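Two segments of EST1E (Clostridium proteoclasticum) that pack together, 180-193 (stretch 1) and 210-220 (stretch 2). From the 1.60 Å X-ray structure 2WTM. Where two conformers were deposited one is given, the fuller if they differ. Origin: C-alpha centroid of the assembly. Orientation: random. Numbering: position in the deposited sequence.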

# COMPACT_ATOMS: atom_id res chain seq x y z
N ARG A 180 -5.24 6.76 5.74
CA ARG A 180 -5.73 7.56 6.88
C ARG A 180 -4.57 7.96 7.81
O ARG A 180 -4.25 7.23 8.71
CB ARG A 180 -6.76 6.75 7.64
CG ARG A 180 -7.82 6.10 6.75
CD ARG A 180 -8.49 7.01 5.78
NE ARG A 180 -9.06 8.17 6.45
CZ ARG A 180 -10.07 8.88 5.98
NH1 ARG A 180 -10.71 8.53 4.87
NH2 ARG A 180 -10.46 9.94 6.67
N VAL A 181 -3.93 9.08 7.50
CA VAL A 181 -2.72 9.50 8.23
C VAL A 181 -2.90 9.50 9.73
O VAL A 181 -2.04 9.10 10.49
CB VAL A 181 -2.18 10.87 7.69
CG1 VAL A 181 -0.95 11.30 8.43
CG2 VAL A 181 -1.87 10.75 6.21
N GLU A 182 -4.06 9.99 10.14
CA GLU A 182 -4.34 10.13 11.56
C GLU A 182 -4.23 8.83 12.34
O GLU A 182 -3.84 8.84 13.54
CB GLU A 182 -5.74 10.74 11.72
CG GLU A 182 -5.90 12.19 11.34
CD GLU A 182 -5.97 12.48 9.82
OE1 GLU A 182 -6.14 11.52 8.98
OE2 GLU A 182 -5.88 13.70 9.47
N ASP A 183 -4.54 7.70 11.69
CA ASP A 183 -4.41 6.36 12.31
C ASP A 183 -2.94 6.09 12.66
O ASP A 183 -2.60 5.55 13.73
CB ASP A 183 -4.90 5.26 11.41
CG ASP A 183 -6.38 5.20 11.28
OD1 ASP A 183 -7.09 6.01 11.92
OD2 ASP A 183 -6.80 4.36 10.48
N PHE A 184 -2.08 6.42 11.71
CA PHE A 184 -0.63 6.20 11.89
C PHE A 184 -0.03 7.16 12.95
O PHE A 184 0.91 6.79 13.65
CB PHE A 184 0.16 6.39 10.55
CG PHE A 184 -0.23 5.45 9.44
CD1 PHE A 184 0.57 4.41 9.12
CD2 PHE A 184 -1.45 5.56 8.78
CE1 PHE A 184 0.28 3.54 8.07
CE2 PHE A 184 -1.76 4.73 7.70
CZ PHE A 184 -0.90 3.70 7.37
N VAL A 185 -0.51 8.38 12.99
CA VAL A 185 -0.09 9.33 14.03
C VAL A 185 -0.46 8.75 15.41
O VAL A 185 0.36 8.73 16.34
CB VAL A 185 -0.70 10.70 13.83
CG1 VAL A 185 -0.46 11.61 15.02
CG2 VAL A 185 -0.15 11.34 12.54
N ASP A 186 -1.69 8.29 15.52
CA ASP A 186 -2.11 7.73 16.79
C ASP A 186 -1.31 6.53 17.25
O ASP A 186 -1.19 6.26 18.48
CB ASP A 186 -3.59 7.30 16.67
CG ASP A 186 -4.55 8.44 16.88
OD1 ASP A 186 -4.16 9.58 17.31
OD2 ASP A 186 -5.75 8.18 16.61
N LYS A 187 -0.80 5.73 16.32
CA LYS A 187 -0.09 4.54 16.67
C LYS A 187 1.34 4.75 17.10
O LYS A 187 1.86 3.90 17.86
CB LYS A 187 -0.17 3.52 15.56
CG LYS A 187 -1.55 2.94 15.39
CD LYS A 187 -2.09 2.28 16.65
CE LYS A 187 -1.24 1.11 17.08
NZ LYS A 187 -1.90 0.30 18.16
N TYR A 188 1.96 5.88 16.71
CA TYR A 188 3.38 6.05 17.02
C TYR A 188 3.49 7.01 18.18
O TYR A 188 3.36 8.22 18.01
CB TYR A 188 4.16 6.57 15.79
CG TYR A 188 5.66 6.55 16.06
CD1 TYR A 188 6.39 5.37 15.91
CD2 TYR A 188 6.32 7.71 16.50
CE1 TYR A 188 7.78 5.35 16.16
CE2 TYR A 188 7.67 7.67 16.77
CZ TYR A 188 8.38 6.50 16.60
OH TYR A 188 9.73 6.41 16.89
N THR A 189 3.69 6.41 19.34
CA THR A 189 3.74 7.17 20.62
C THR A 189 5.10 7.45 21.15
O THR A 189 5.22 8.04 22.25
CB THR A 189 2.98 6.40 21.68
OG1 THR A 189 3.59 5.14 21.87
CG2 THR A 189 1.51 6.23 21.20
N LYS A 190 6.15 7.09 20.41
CA LYS A 190 7.55 7.36 20.78
C LYS A 190 7.88 8.80 20.37
O LYS A 190 7.06 9.49 19.81
CB LYS A 190 8.52 6.34 20.18
CG LYS A 190 8.34 4.94 20.71
CD LYS A 190 9.22 3.96 20.11
CE LYS A 190 9.13 2.57 20.72
NZ LYS A 190 9.95 1.59 19.86
N PRO A 191 9.07 9.30 20.74
CA PRO A 191 9.36 10.67 20.47
C PRO A 191 9.40 11.05 18.99
O PRO A 191 10.00 10.32 18.18
CB PRO A 191 10.75 10.89 21.08
CG PRO A 191 10.78 9.84 22.16
CD PRO A 191 10.15 8.66 21.48
N VAL A 192 8.79 12.19 18.71
CA VAL A 192 8.73 12.81 17.41
C VAL A 192 9.21 14.26 17.42
O VAL A 192 8.86 15.02 18.34
CB VAL A 192 7.27 12.74 16.85
CG1 VAL A 192 7.18 13.33 15.51
CG2 VAL A 192 6.78 11.34 16.89
N LEU A 193 10.02 14.63 16.40
CA LEU A 193 10.36 16.03 16.14
C LEU A 193 9.88 16.43 14.78
O LEU A 193 10.38 15.90 13.76
CB LEU A 193 11.85 16.29 16.21
CG LEU A 193 12.35 17.66 15.79
CD1 LEU A 193 12.04 18.70 16.87
CD2 LEU A 193 13.88 17.67 15.58
N ALA A 210 -1.10 21.03 13.69
CA ALA A 210 -2.16 20.12 14.08
C ALA A 210 -1.64 18.72 14.39
O ALA A 210 -1.94 18.12 15.45
CB ALA A 210 -3.20 20.07 12.97
N PHE A 211 -0.85 18.14 13.46
CA PHE A 211 -0.31 16.81 13.72
C PHE A 211 0.57 16.76 14.98
O PHE A 211 0.53 15.82 15.74
CB PHE A 211 0.39 16.18 12.49
CG PHE A 211 -0.58 15.73 11.43
CD1 PHE A 211 -1.46 14.71 11.69
CD2 PHE A 211 -0.59 16.35 10.19
CE1 PHE A 211 -2.37 14.29 10.67
CE2 PHE A 211 -1.50 15.98 9.19
CZ PHE A 211 -2.38 14.95 9.44
N SER A 212 1.34 17.81 15.23
CA SER A 212 2.18 17.86 16.44
C SER A 212 1.38 17.75 17.72
O SER A 212 1.90 17.30 18.73
CB SER A 212 3.05 19.10 16.49
OG SER A 212 2.35 20.33 16.84
N LYS A 213 0.15 18.24 17.70
CA LYS A 213 -0.72 18.16 18.87
C LYS A 213 -1.37 16.80 18.96
O LYS A 213 -1.68 16.35 20.06
CB LYS A 213 -1.76 19.28 18.83
CG LYS A 213 -1.09 20.67 18.88
CD LYS A 213 -2.05 21.79 19.04
CE LYS A 213 -1.50 23.14 18.51
NZ LYS A 213 -0.29 23.63 19.22
N GLN A 214 -1.56 16.11 17.82
CA GLN A 214 -2.15 14.79 17.83
C GLN A 214 -1.25 13.70 18.40
O GLN A 214 -1.68 12.76 19.09
CB GLN A 214 -2.59 14.41 16.43
CG GLN A 214 -3.44 13.20 16.46
CD GLN A 214 -3.74 12.62 15.12
OE1 GLN A 214 -3.76 13.35 14.10
NE2 GLN A 214 -4.09 11.33 15.14
N TYR A 215 0.05 13.78 18.08
CA TYR A 215 1.01 12.85 18.53
C TYR A 215 1.06 12.85 20.07
O TYR A 215 0.90 13.96 20.68
CB TYR A 215 2.39 13.25 17.97
CG TYR A 215 2.74 12.62 16.64
CD1 TYR A 215 3.05 13.41 15.55
CD2 TYR A 215 2.81 11.24 16.51
CE1 TYR A 215 3.38 12.84 14.30
CE2 TYR A 215 3.18 10.66 15.28
CZ TYR A 215 3.43 11.50 14.17
OH TYR A 215 3.75 10.90 12.95
N LYS A 216 1.32 11.70 20.65
CA LYS A 216 1.55 11.57 22.10
C LYS A 216 2.74 12.36 22.57
O LYS A 216 2.68 13.04 23.60
CB LYS A 216 1.71 10.11 22.49
CG LYS A 216 1.87 9.84 23.95
CD LYS A 216 0.52 9.97 24.67
CE LYS A 216 0.71 9.81 26.16
NZ LYS A 216 -0.60 10.16 26.78
N ASN A 217 3.84 12.30 21.82
CA ASN A 217 5.13 12.82 22.28
C ASN A 217 5.80 13.55 21.09
O ASN A 217 6.79 13.04 20.59
CB ASN A 217 6.03 11.66 22.74
CG ASN A 217 5.73 11.16 24.17
OD1 ASN A 217 5.72 11.95 25.11
ND2 ASN A 217 5.57 9.86 24.33
N CYS A 218 5.31 14.71 20.70
CA CYS A 218 5.92 15.44 19.60
C CYS A 218 6.30 16.85 19.96
O CYS A 218 5.50 17.59 20.52
CB CYS A 218 4.97 15.48 18.41
SG CYS A 218 5.57 16.42 16.96
N LYS A 219 7.51 17.23 19.62
CA LYS A 219 7.90 18.63 19.65
C LYS A 219 7.91 19.23 18.27
O LYS A 219 8.46 18.62 17.33
CB LYS A 219 9.31 18.75 20.27
CG LYS A 219 9.91 20.12 20.22
CD LYS A 219 11.32 20.06 20.76
CE LYS A 219 11.89 21.42 21.03
NZ LYS A 219 13.37 21.20 21.11
N LEU A 220 7.31 20.40 18.14
CA LEU A 220 7.31 21.13 16.89
C LEU A 220 8.34 22.24 16.94
O LEU A 220 8.27 23.11 17.81
CB LEU A 220 5.96 21.76 16.61
CG LEU A 220 5.87 22.66 15.38
CD1 LEU A 220 6.16 21.86 14.10
CD2 LEU A 220 4.55 23.36 15.31
O HOH W 1 3.33 8.21 12.86
O HOH W 2 0.84 9.40 19.11
O HOH W 3 -1.77 10.13 19.41
O HOH W 4 4.43 10.38 19.65

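Each stretch runs from a helix through a short turn into a strand, and the two pack in the same order, so that helix lies against helix and strand against strand. Three residues organise the contact: Tyr215, Val185 and Val192.

Tyr215, the first residue of its stretch to leave helical geometry, covers the most surface. Its CA-to-CB bond points sideways, yet the ring reaches into the other stretch and is clamped there between two valines. Val185 CG1 sits over one face, 3.6 Å from the centroid of the Tyr215 ring and nearly on its normal; Val192 CG2 sits over the opposite face, 4.0 Å from that centroid. One valine comes from the helix and the other from the strand, so a single aromatic ring ties both elements of stretch 1 together. The ring edge is used as well: Tyr215 CD2 lies 3.4 Å from Tyr188 O, near the ring plane. At the far end, Tyr215 OH donates to water 1 (2.7 Å from OH to the water oxygen), which in turn donates to Phe184 O, giving the buried hydroxyl a polar partner.

Val185 points toward stretch 2 and serves more than one neighbour. While CG1 meets the tyrosine face and approaches Gln214 CD at 3.4 Å, its CG2 packs 3.7 Å from Phe211 CD1. Val181, one helical turn earlier, extends this apolar strip, with CG1 4.0 Å from Phe211 CE1. The extended side chain of Gln214 (chi1 and chi2 both t) brings NE2 to Asp186 OD1 at 2.8 Å in a nearly straight hydrogen bond, and the same NE2 makes a weak one to Glu182 O at 3.0 Å.

Val192 anchors the parallel strand pairing. It is bridged to Cys218, and its two backbone polar groups bond to the residues flanking that partner: Val192 N donates to Asn217 O at 2.9 Å, and Lys219 N donates to Val192 O at 2.9 Å. Both valine and cysteine side chains lie on the same face of the sheet, with Val192 CG1 3.8 Å from Cys218 SG. The next pair, Leu193 and Lys219, occupies the other face.

Asn217 adds a side-chain link just before the Val192-Cys218 bridge: its ND2 donates to Thr189 O at 2.8 Å, while its backbone N donates to water 4, which donates to both Tyr188 O and Lys190 O. The rule: an aromatic residue just past a helix end, gripped on both faces by valines, with directional hydrogen bonds around it, from Gln214, Asn217 and the paired strands.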